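Local coordinates for protein cellobiose 2-epimerase (Caldibacillus thermoamylovorans, PDB 5ZHB) that catalyses the epimerisation of cellobiose at C2 of its reducing-end glucose, giving 4-O-beta-D-glucosyl-D-mannose, at residues S60-R64 and E123-V127; T52-L56 and A78-L82; F8-L12 and F380-I385. All coordinates share one frame; numbering follows the deposited sequence.

Interaction 1 (S60-R64 and E123-V127)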
loop_
_atom_site.group_PDB
_atom_site.type_symbol
_atom_site.label_atom_id
_atom_site.label_comp_id
_atom_site.label_asym_id
_atom_site.label_seq_id
_atom_site.Cartn_x
_atom_site.Cartn_y
_atom_site.Cartn_z
ATOM N N SER A 60 -13.172 3.730 -4.307
ATOM C CA SER A 60 -13.946 2.551 -4.677
ATOM C C SER A 60 -14.291 1.722 -3.446
ATOM O O SER A 60 -15.449 1.357 -3.255
ATOM C CB SER A 60 -13.227 1.682 -5.673
ATOM O OG SER A 60 -12.974 2.365 -6.893
ATOM N N ALA A 61 -13.276 1.457 -2.603
ATOM C CA ALA A 61 -13.471 0.696 -1.377
ATOM C C ALA A 61 -14.405 1.441 -0.424
ATOM O O ALA A 61 -15.199 0.786 0.236
ATOM C CB ALA A 61 -12.152 0.409 -0.683
ATOM N N ALA A 62 -14.238 2.772 -0.278
ATOM C CA ALA A 62 -15.121 3.551 0.571
ATOM C C ALA A 62 -16.568 3.357 0.126
ATOM O O ALA A 62 -17.461 3.197 0.968
ATOM C CB ALA A 62 -14.774 5.013 0.588
ATOM N N TYR A 63 -16.785 3.375 -1.194
ATOM C CA TYR A 63 -18.121 3.199 -1.746
ATOM C C TYR A 63 -18.638 1.789 -1.456
ATOM O O TYR A 63 -19.778 1.634 -1.029
ATOM C CB TYR A 63 -18.163 3.526 -3.242
ATOM C CG TYR A 63 -19.551 3.343 -3.840
ATOM C CD1 TYR A 63 -20.579 4.224 -3.531
ATOM C CD2 TYR A 63 -19.838 2.290 -4.701
ATOM C CE1 TYR A 63 -21.847 4.074 -4.070
ATOM C CE2 TYR A 63 -21.106 2.119 -5.238
ATOM C CZ TYR A 63 -22.111 3.020 -4.930
ATOM O OH TYR A 63 -23.361 2.866 -5.464
ATOM N N ARG A 64 -17.789 0.771 -1.627
ATOM C CA ARG A 64 -18.161 -0.624 -1.395
ATOM C C ARG A 64 -18.689 -0.828 0.021
ATOM O O ARG A 64 -19.682 -1.521 0.232
ATOM C CB ARG A 64 -16.960 -1.559 -1.577
ATOM C CG ARG A 64 -17.319 -3.036 -1.467
ATOM C CD ARG A 64 -16.248 -4.010 -1.898
ATOM N NE ARG A 64 -14.914 -3.701 -1.385
ATOM C CZ ARG A 64 -14.496 -3.866 -0.134
ATOM N NH1 ARG A 64 -15.191 -4.576 0.719
ATOM N NH2 ARG A 64 -13.351 -3.339 0.249
ATOM N N GLU A 123 -10.663 -3.223 -7.589
ATOM C CA GLU A 123 -11.546 -2.669 -6.579
ATOM C C GLU A 123 -12.682 -1.872 -7.238
ATOM O O GLU A 123 -13.844 -1.951 -6.827
ATOM C CB GLU A 123 -10.773 -1.785 -5.609
ATOM C CG GLU A 123 -11.540 -1.421 -4.341
ATOM C CD GLU A 123 -11.824 -2.607 -3.419
ATOM O OE1 GLU A 123 -11.246 -3.709 -3.555
ATOM O OE2 GLU A 123 -12.691 -2.391 -2.558
ATOM N N TYR A 124 -12.354 -1.103 -8.279
ATOM C CA TYR A 124 -13.360 -0.333 -8.983
ATOM C C TYR A 124 -14.339 -1.302 -9.642
ATOM O O TYR A 124 -15.548 -1.074 -9.639
ATOM C CB TYR A 124 -12.650 0.586 -9.978
ATOM C CG TYR A 124 -13.591 1.499 -10.751
ATOM C CD1 TYR A 124 -14.213 2.558 -10.128
ATOM C CD2 TYR A 124 -13.765 1.347 -12.125
ATOM C CE1 TYR A 124 -15.026 3.423 -10.840
ATOM C CE2 TYR A 124 -14.589 2.193 -12.841
ATOM C CZ TYR A 124 -15.226 3.229 -12.194
ATOM O OH TYR A 124 -16.038 4.109 -12.874
ATOM N N TYR A 125 -13.812 -2.417 -10.156
ATOM C CA TYR A 125 -14.672 -3.405 -10.780
ATOM C C TYR A 125 -15.642 -3.969 -9.739
ATOM O O TYR A 125 -16.814 -4.176 -10.025
ATOM C CB TYR A 125 -13.826 -4.477 -11.453
ATOM C CG TYR A 125 -14.679 -5.532 -12.142
ATOM C CD1 TYR A 125 -15.233 -5.299 -13.399
ATOM C CD2 TYR A 125 -14.971 -6.729 -11.505
ATOM C CE1 TYR A 125 -16.012 -6.266 -14.027
ATOM C CE2 TYR A 125 -15.765 -7.687 -12.110
ATOM C CZ TYR A 125 -16.269 -7.464 -13.378
ATOM O OH TYR A 125 -17.014 -8.451 -13.948
ATOM N N ARG A 126 -15.177 -4.171 -8.502
ATOM C CA ARG A 126 -16.043 -4.720 -7.467
ATOM C C ARG A 126 -17.313 -3.881 -7.327
ATOM O O ARG A 126 -18.374 -4.434 -7.061
ATOM C CB ARG A 126 -15.344 -4.872 -6.108
ATOM C CG ARG A 126 -14.216 -5.889 -6.188
ATOM C CD ARG A 126 -13.375 -5.994 -4.940
ATOM N NE ARG A 126 -14.135 -6.584 -3.837
ATOM C CZ ARG A 126 -13.752 -6.601 -2.576
ATOM N NH1 ARG A 126 -12.630 -6.012 -2.196
ATOM N NH2 ARG A 126 -14.524 -7.177 -1.673
ATOM N N VAL A 127 -17.215 -2.561 -7.466
ATOM C CA VAL A 127 -18.358 -1.701 -7.203
ATOM C C VAL A 127 -19.051 -1.226 -8.485
ATOM O O VAL A 127 -20.052 -0.526 -8.355
ATOM C CB VAL A 127 -18.005 -0.497 -6.307
ATOM C CG1 VAL A 127 -17.446 -0.966 -4.966
ATOM C CG2 VAL A 127 -17.046 0.498 -6.961
#

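Interaction 2 (T52-L56 and A78-L82)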
loop_
_atom_site.group_PDB
_atom_site.type_symbol
_atom_site.label_atom_id
_atom_site.label_comp_id
_atom_site.label_asym_id
_atom_site.label_seq_id
_atom_site.Cartn_x
_atom_site.Cartn_y
_atom_site.Cartn_z
ATOM N N THR A 52 -2.524 7.917 -8.273
ATOM C CA THR A 52 -3.826 7.896 -8.940
ATOM C C THR A 52 -4.525 6.554 -8.701
ATOM O O THR A 52 -5.737 6.515 -8.461
ATOM C CB THR A 52 -3.678 8.203 -10.443
ATOM O OG1 THR A 52 -3.109 9.489 -10.673
ATOM C CG2 THR A 52 -5.014 8.189 -11.150
ATOM N N CYS A 53 -3.782 5.447 -8.834
ATOM C CA CYS A 53 -4.295 4.147 -8.450
ATOM C C CYS A 53 -4.817 4.168 -7.014
ATOM O O CYS A 53 -5.879 3.624 -6.738
ATOM C CB CYS A 53 -3.241 3.053 -8.532
ATOM S SG CYS A 53 -2.594 2.789 -10.197
ATOM N N ARG A 54 -4.043 4.751 -6.093
ATOM C CA ARG A 54 -4.416 4.667 -4.693
ATOM C C ARG A 54 -5.692 5.464 -4.435
ATOM O O ARG A 54 -6.542 5.031 -3.655
ATOM C CB ARG A 54 -3.245 5.115 -3.814
ATOM C CG ARG A 54 -2.170 4.030 -3.769
ATOM C CD ARG A 54 -0.961 4.607 -3.056
ATOM N NE ARG A 54 0.013 3.522 -2.892
ATOM C CZ ARG A 54 1.137 3.711 -2.226
ATOM N NH1 ARG A 54 1.450 4.918 -1.763
ATOM N NH2 ARG A 54 1.927 2.684 -2.004
ATOM N N GLN A 55 -5.798 6.633 -5.065
ATOM C CA GLN A 55 -7.013 7.439 -5.005
ATOM C C GLN A 55 -8.215 6.633 -5.515
ATOM O O GLN A 55 -9.255 6.607 -4.855
ATOM C CB GLN A 55 -6.825 8.740 -5.777
ATOM C CG GLN A 55 -5.814 9.680 -5.164
ATOM C CD GLN A 55 -5.202 10.583 -6.212
ATOM O OE1 GLN A 55 -5.527 10.470 -7.402
ATOM N NE2 GLN A 55 -4.292 11.452 -5.786
ATOM N N LEU A 56 -8.044 5.902 -6.622
ATOM C CA LEU A 56 -9.122 5.105 -7.174
ATOM C C LEU A 56 -9.500 3.986 -6.209
ATOM O O LEU A 56 -10.685 3.695 -5.984
ATOM C CB LEU A 56 -8.711 4.565 -8.534
ATOM C CG LEU A 56 -9.622 3.488 -9.136
ATOM C CD1 LEU A 56 -11.075 3.940 -9.259
ATOM C CD2 LEU A 56 -9.071 3.116 -10.484
ATOM N N ALA A 78 -11.368 9.348 -10.664
ATOM C CA ALA A 78 -10.037 8.754 -10.597
ATOM C C ALA A 78 -9.828 7.755 -11.728
ATOM O O ALA A 78 -8.766 7.732 -12.349
ATOM C CB ALA A 78 -9.819 8.138 -9.229
ATOM N N TYR A 79 -10.859 6.950 -12.018
ATOM C CA TYR A 79 -10.800 5.945 -13.067
ATOM C C TYR A 79 -10.508 6.576 -14.435
ATOM O O TYR A 79 -9.633 6.093 -15.182
ATOM C CB TYR A 79 -12.096 5.135 -13.066
ATOM C CG TYR A 79 -12.126 4.147 -14.210
ATOM C CD1 TYR A 79 -11.450 2.942 -14.114
ATOM C CD2 TYR A 79 -12.830 4.419 -15.378
ATOM C CE1 TYR A 79 -11.459 2.029 -15.148
ATOM C CE2 TYR A 79 -12.835 3.513 -16.422
ATOM C CZ TYR A 79 -12.155 2.317 -16.304
ATOM O OH TYR A 79 -12.179 1.371 -17.279
ATOM N N ARG A 80 -11.244 7.656 -14.739
ATOM C CA ARG A 80 -11.063 8.428 -15.963
ATOM C C ARG A 80 -9.626 8.911 -16.128
ATOM O O ARG A 80 -9.021 8.708 -17.163
ATOM C CB ARG A 80 -11.997 9.645 -16.017
ATOM C CG ARG A 80 -13.453 9.246 -16.213
ATOM C CD ARG A 80 -14.309 10.468 -16.531
ATOM N NE ARG A 80 -14.653 11.322 -15.388
ATOM C CZ ARG A 80 -15.636 11.121 -14.511
ATOM N NH1 ARG A 80 -16.507 10.130 -14.666
ATOM N NH2 ARG A 80 -15.756 11.937 -13.478
ATOM N N PHE A 81 -9.070 9.544 -15.107
ATOM C CA PHE A 81 -7.713 10.042 -15.211
ATOM C C PHE A 81 -6.704 8.906 -15.385
ATOM O O PHE A 81 -5.708 9.057 -16.103
ATOM C CB PHE A 81 -7.351 10.845 -13.956
ATOM C CG PHE A 81 -6.088 11.653 -14.182
ATOM C CD1 PHE A 81 -6.094 12.715 -15.078
ATOM C CD2 PHE A 81 -4.891 11.372 -13.501
ATOM C CE1 PHE A 81 -4.959 13.500 -15.243
ATOM C CE2 PHE A 81 -3.750 12.113 -13.730
ATOM C CZ PHE A 81 -3.787 13.193 -14.579
ATOM N N LEU A 82 -6.919 7.813 -14.648
ATOM C CA LEU A 82 -6.035 6.658 -14.712
ATOM C C LEU A 82 -6.025 6.096 -16.133
ATOM O O LEU A 82 -4.947 5.857 -16.669
ATOM C CB LEU A 82 -6.406 5.578 -13.697
ATOM C CG LEU A 82 -5.508 4.336 -13.682
ATOM C CD1 LEU A 82 -4.137 4.703 -13.108
ATOM C CD2 LEU A 82 -6.138 3.183 -12.923
#

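Interaction 3 (F8-L12 and F380-I385)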
loop_
_atom_site.group_PDB
_atom_site.type_symbol
_atom_site.label_atom_id
_atom_site.label_comp_id
_atom_site.label_asym_id
_atom_site.label_seq_id
_atom_site.Cartn_x
_atom_site.Cartn_y
_atom_site.Cartn_z
ATOM N N PHE A 8 -13.052 5.588 14.153
ATOM C CA PHE A 8 -12.334 5.446 12.882
ATOM C C PHE A 8 -13.219 5.876 11.716
ATOM O O PHE A 8 -12.780 6.563 10.785
ATOM C CB PHE A 8 -11.921 3.998 12.627
ATOM C CG PHE A 8 -11.071 3.339 13.702
ATOM C CD1 PHE A 8 -10.365 4.089 14.637
ATOM C CD2 PHE A 8 -10.977 1.953 13.765
ATOM C CE1 PHE A 8 -9.582 3.456 15.597
ATOM C CE2 PHE A 8 -10.192 1.326 14.726
ATOM C CZ PHE A 8 -9.497 2.078 15.639
ATOM N N ARG A 9 -14.473 5.443 11.752
ATOM C CA ARG A 9 -15.439 5.821 10.736
ATOM C C ARG A 9 -15.673 7.331 10.712
ATOM O O ARG A 9 -15.802 7.895 9.637
ATOM C CB ARG A 9 -16.776 5.132 11.022
ATOM C CG ARG A 9 -17.762 5.214 9.874
ATOM C CD ARG A 9 -19.093 4.611 10.337
ATOM N NE ARG A 9 -20.098 4.728 9.282
ATOM C CZ ARG A 9 -20.887 3.749 8.842
ATOM N NH1 ARG A 9 -20.792 2.523 9.336
ATOM N NH2 ARG A 9 -21.771 4.005 7.890
ATOM N N ASN A 10 -15.795 7.963 11.890
ATOM C CA ASN A 10 -15.895 9.408 11.990
ATOM C C ASN A 10 -14.670 10.063 11.342
ATOM O O ASN A 10 -14.811 11.025 10.589
ATOM C CB ASN A 10 -16.091 9.811 13.441
ATOM C CG ASN A 10 -16.044 11.300 13.656
ATOM O OD1 ASN A 10 -15.102 11.825 14.270
ATOM N ND2 ASN A 10 -17.031 12.000 13.132
ATOM N N GLU A 11 -13.475 9.550 11.654
ATOM C CA GLU A 11 -12.234 10.108 11.115
ATOM C C GLU A 11 -12.277 10.004 9.599
ATOM O O GLU A 11 -12.000 10.994 8.895
ATOM C CB GLU A 11 -10.980 9.512 11.767
ATOM C CG GLU A 11 -9.655 9.982 11.162
ATOM C CD GLU A 11 -9.391 11.486 11.191
ATOM O OE1 GLU A 11 -10.009 12.178 12.028
ATOM O OE2 GLU A 11 -8.585 11.980 10.373
ATOM N N LEU A 12 -12.716 8.851 9.106
ATOM C CA LEU A 12 -12.739 8.600 7.675
ATOM C C LEU A 12 -13.701 9.557 6.967
ATOM O O LEU A 12 -13.320 10.216 6.011
ATOM C CB LEU A 12 -13.119 7.158 7.390
ATOM C CG LEU A 12 -13.275 6.791 5.917
ATOM C CD1 LEU A 12 -11.973 7.038 5.165
ATOM C CD2 LEU A 12 -13.713 5.357 5.816
ATOM N N PHE A 380 -7.238 1.395 6.486
ATOM C CA PHE A 380 -7.269 1.052 7.892
ATOM C C PHE A 380 -8.680 1.235 8.466
ATOM O O PHE A 380 -9.195 0.318 9.115
ATOM C CB PHE A 380 -6.166 1.800 8.648
ATOM C CG PHE A 380 -6.583 2.368 9.992
ATOM C CD1 PHE A 380 -6.787 1.536 11.093
ATOM C CD2 PHE A 380 -6.760 3.737 10.151
ATOM C CE1 PHE A 380 -7.129 2.075 12.323
ATOM C CE2 PHE A 380 -7.107 4.271 11.377
ATOM C CZ PHE A 380 -7.316 3.437 12.455
ATOM N N CYS A 381 -9.286 2.415 8.270
ATOM C CA CYS A 381 -10.616 2.674 8.792
ATOM C C CYS A 381 -11.598 1.645 8.232
ATOM O O CYS A 381 -12.374 1.069 8.985
ATOM C CB CYS A 381 -11.073 4.088 8.444
ATOM S SG CYS A 381 -10.091 5.382 9.223
ATOM N N LEU A 382 -11.532 1.378 6.930
ATOM C CA LEU A 382 -12.450 0.458 6.254
ATOM C C LEU A 382 -12.293 -0.995 6.698
ATOM O O LEU A 382 -13.281 -1.736 6.814
ATOM C CB LEU A 382 -12.270 0.595 4.750
ATOM C CG LEU A 382 -12.698 1.951 4.169
ATOM C CD1 LEU A 382 -12.275 2.040 2.728
ATOM C CD2 LEU A 382 -14.192 2.173 4.307
ATOM N N GLU A 383 -11.056 -1.408 6.978
ATOM C CA GLU A 383 -10.820 -2.772 7.425
ATOM C C GLU A 383 -11.523 -3.021 8.761
ATOM O O GLU A 383 -12.129 -4.077 8.952
ATOM C CB GLU A 383 -9.314 -2.986 7.533
ATOM C CG GLU A 383 -8.646 -3.409 6.228
ATOM C CD GLU A 383 -9.034 -4.810 5.796
ATOM O OE1 GLU A 383 -9.041 -5.719 6.653
ATOM O OE2 GLU A 383 -9.298 -4.987 4.599
ATOM N N PHE A 384 -11.364 -2.099 9.710
ATOM C CA PHE A 384 -12.033 -2.216 11.002
ATOM C C PHE A 384 -13.550 -2.155 10.857
ATOM O O PHE A 384 -14.271 -2.949 11.449
ATOM C CB PHE A 384 -11.590 -1.112 11.943
ATOM C CG PHE A 384 -10.308 -1.470 12.668
ATOM C CD1 PHE A 384 -10.351 -2.155 13.877
ATOM C CD2 PHE A 384 -9.070 -1.139 12.139
ATOM C CE1 PHE A 384 -9.171 -2.416 14.579
ATOM C CE2 PHE A 384 -7.897 -1.476 12.801
ATOM C CZ PHE A 384 -7.946 -2.100 14.021
ATOM N N ILE A 385 -14.050 -1.216 10.061
ATOM C CA ILE A 385 -15.483 -1.167 9.822
ATOM C C ILE A 385 -16.018 -2.532 9.368
ATOM O O ILE A 385 -17.047 -3.020 9.857
ATOM C CB ILE A 385 -15.804 -0.039 8.826
ATOM C CG1 ILE A 385 -15.580 1.348 9.457
ATOM C CG2 ILE A 385 -17.234 -0.211 8.302
ATOM C CD1 ILE A 385 -15.446 2.501 8.461
#

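Interaction 1 (S60-R64 and E123-V127)
Arg64, Glu123 and Arg126 form a salt-bridge network between two adjacent inner helices, 49-66 and 111-128, of the (alpha/alpha)6 barrel expected of this six-hairpin family. The segment axes run roughly parallel, 32° apart. Arg64 takes hold of Glu123 side-on: its NE lies 2.8 Å and its NH2 3.0 Å from the same OE2 of Glu123. That oxygen sits in the guanidinium plane, while the carboxylate stands almost perpendicular to it. The Arg64 chain bends at chi3 (46°), turning the guanidinium back to this oxygen. OE1 of Glu123 accepts from Arg126 NH1 at 3.0 Å and also from Asn195. The two guanidinium groups, each bonded to one oxygen of Glu123, stack flat, with centres 3.7 Å apart. Beside the network, branched Val127 lays CG1 3.5 Å from Arg64 CB and meets the Tyr63 ring at its edge, while small Ser60 fits beside Tyr124 and bonds Leu56 O with its OG. A methionine in place of Arg64 would probably leave OE2 of Glu123 without these two donors and Arg126 without its stacking partner. Sharing one carboxylate, with Glu386 as a second acidic partner of Arg64, probably lets the two like-charged groups stack, and the charge on Glu123 is likely to be stabilised in return.

Interaction 2 (T52-L56 and A78-L82)
Leu56 and Ala78 bring an inner helix, 49-66, against the outer helix that follows it, 69-86, in the antiparallel pairing from which an (alpha/alpha)6 barrel is built; the segment axes are inclined at 154° and come within 9.1 Å. Aliphatic packing does most of the work. Ala78 has only a methyl group, which lets the backbones come close: its CB rests 3.7 Å from Leu56 CA. The branched end of Leu56 then spreads over the outer helix. Leu56 lies alongside Tyr79, its CD1 4.1 Å from Tyr79 CB, and Leu56 CD2 meets Leu82 CD2 at 3.8 Å, the two leucines crossing at about a right angle. The other methyl of Leu82, CD1, touches Cys53 SG at 3.8 Å, a soft, compact sulfur suited to an apolar spot.

Thr52 combines an apolar and a polar role. With CG2 anti to the backbone N and OG1 beside it (chi1 -60°), the methyl lies 3.9 Å from Leu82 CB, while OG1 lies in the plane of the Phe81 ring at its edge, 3.8 Å from CD2 of Phe81. The hydroxyl spends its hydrogen bond on Gly48 O, four residues back and just ahead of helix 49-66. Tyr79 likewise bonds elsewhere, through OH to Glu132. Cohesion between the two segments therefore rests on dispersion and the burial of apolar surface, with shape rather than polar pairing setting the fit.

Interaction 3 (F8-L12 and F380-I385)
The Phe8 ring has Phe380 over one face and Phe384 at its edge. These three phenylalanines form an aromatic cluster where the barrel closes on itself: the N-terminal helix 2-21, in the outer layer, packs on the last inner helix, 375-387, the axes of segments 8-12 and 380-385 lying at 142°. Both ring pairs are edge-to-face. Phe380 directs its edge at Phe8, with its CZ over the centre of the Phe8 ring, 3.7 Å above the plane. Its chi1 of 138° is well away from a staggered value and carries the ring end toward Phe8. In the second pair Phe8 supplies the edge, and its CE2 is 3.5 Å from Phe384 CG, offset toward the rim of that face; the planes stand at 73°. Trp336 adds a further edge-to-face partner to Phe8. Flat, wide side chains suit this place because they cover much apolar surface while their ring hydrogens meet neighbouring pi clouds.

Next to the cluster, compact Cys381 lets Leu12 in close, the two CB atoms 3.8 Å apart. Leu12 CD2 then touches Leu382 CD2 at 3.6 Å, the side chains crossing at about a right angle. Arg9, partly exposed, contributes its aliphatic stem while its NE pairs with Glu13: Arg9 CG lies 3.8 Å from Ile385 CD1.

Helix 49-66 ties the set together. Interactions 1 and 2 both use it, their centres 12 Å apart, and they touch where Tyr124 stacks on Tyr79 (CE2 of Tyr124 to CG of Tyr79, 3.4 Å). Interaction 3 reaches the same helix from the other barrel neighbour: Leu382 CD1 lies 3.8 Å from Ala61 CB, and the centres of interactions 1 and 3 are 15 Å apart. Interactions 2 and 3 do not touch, their nearest atoms being about 9 Å apart. Together they join inner helix to inner helix, inner to outer, and the two chain ends. The inner helices surround the central cavity which, as in related epimerases, probably holds the active site.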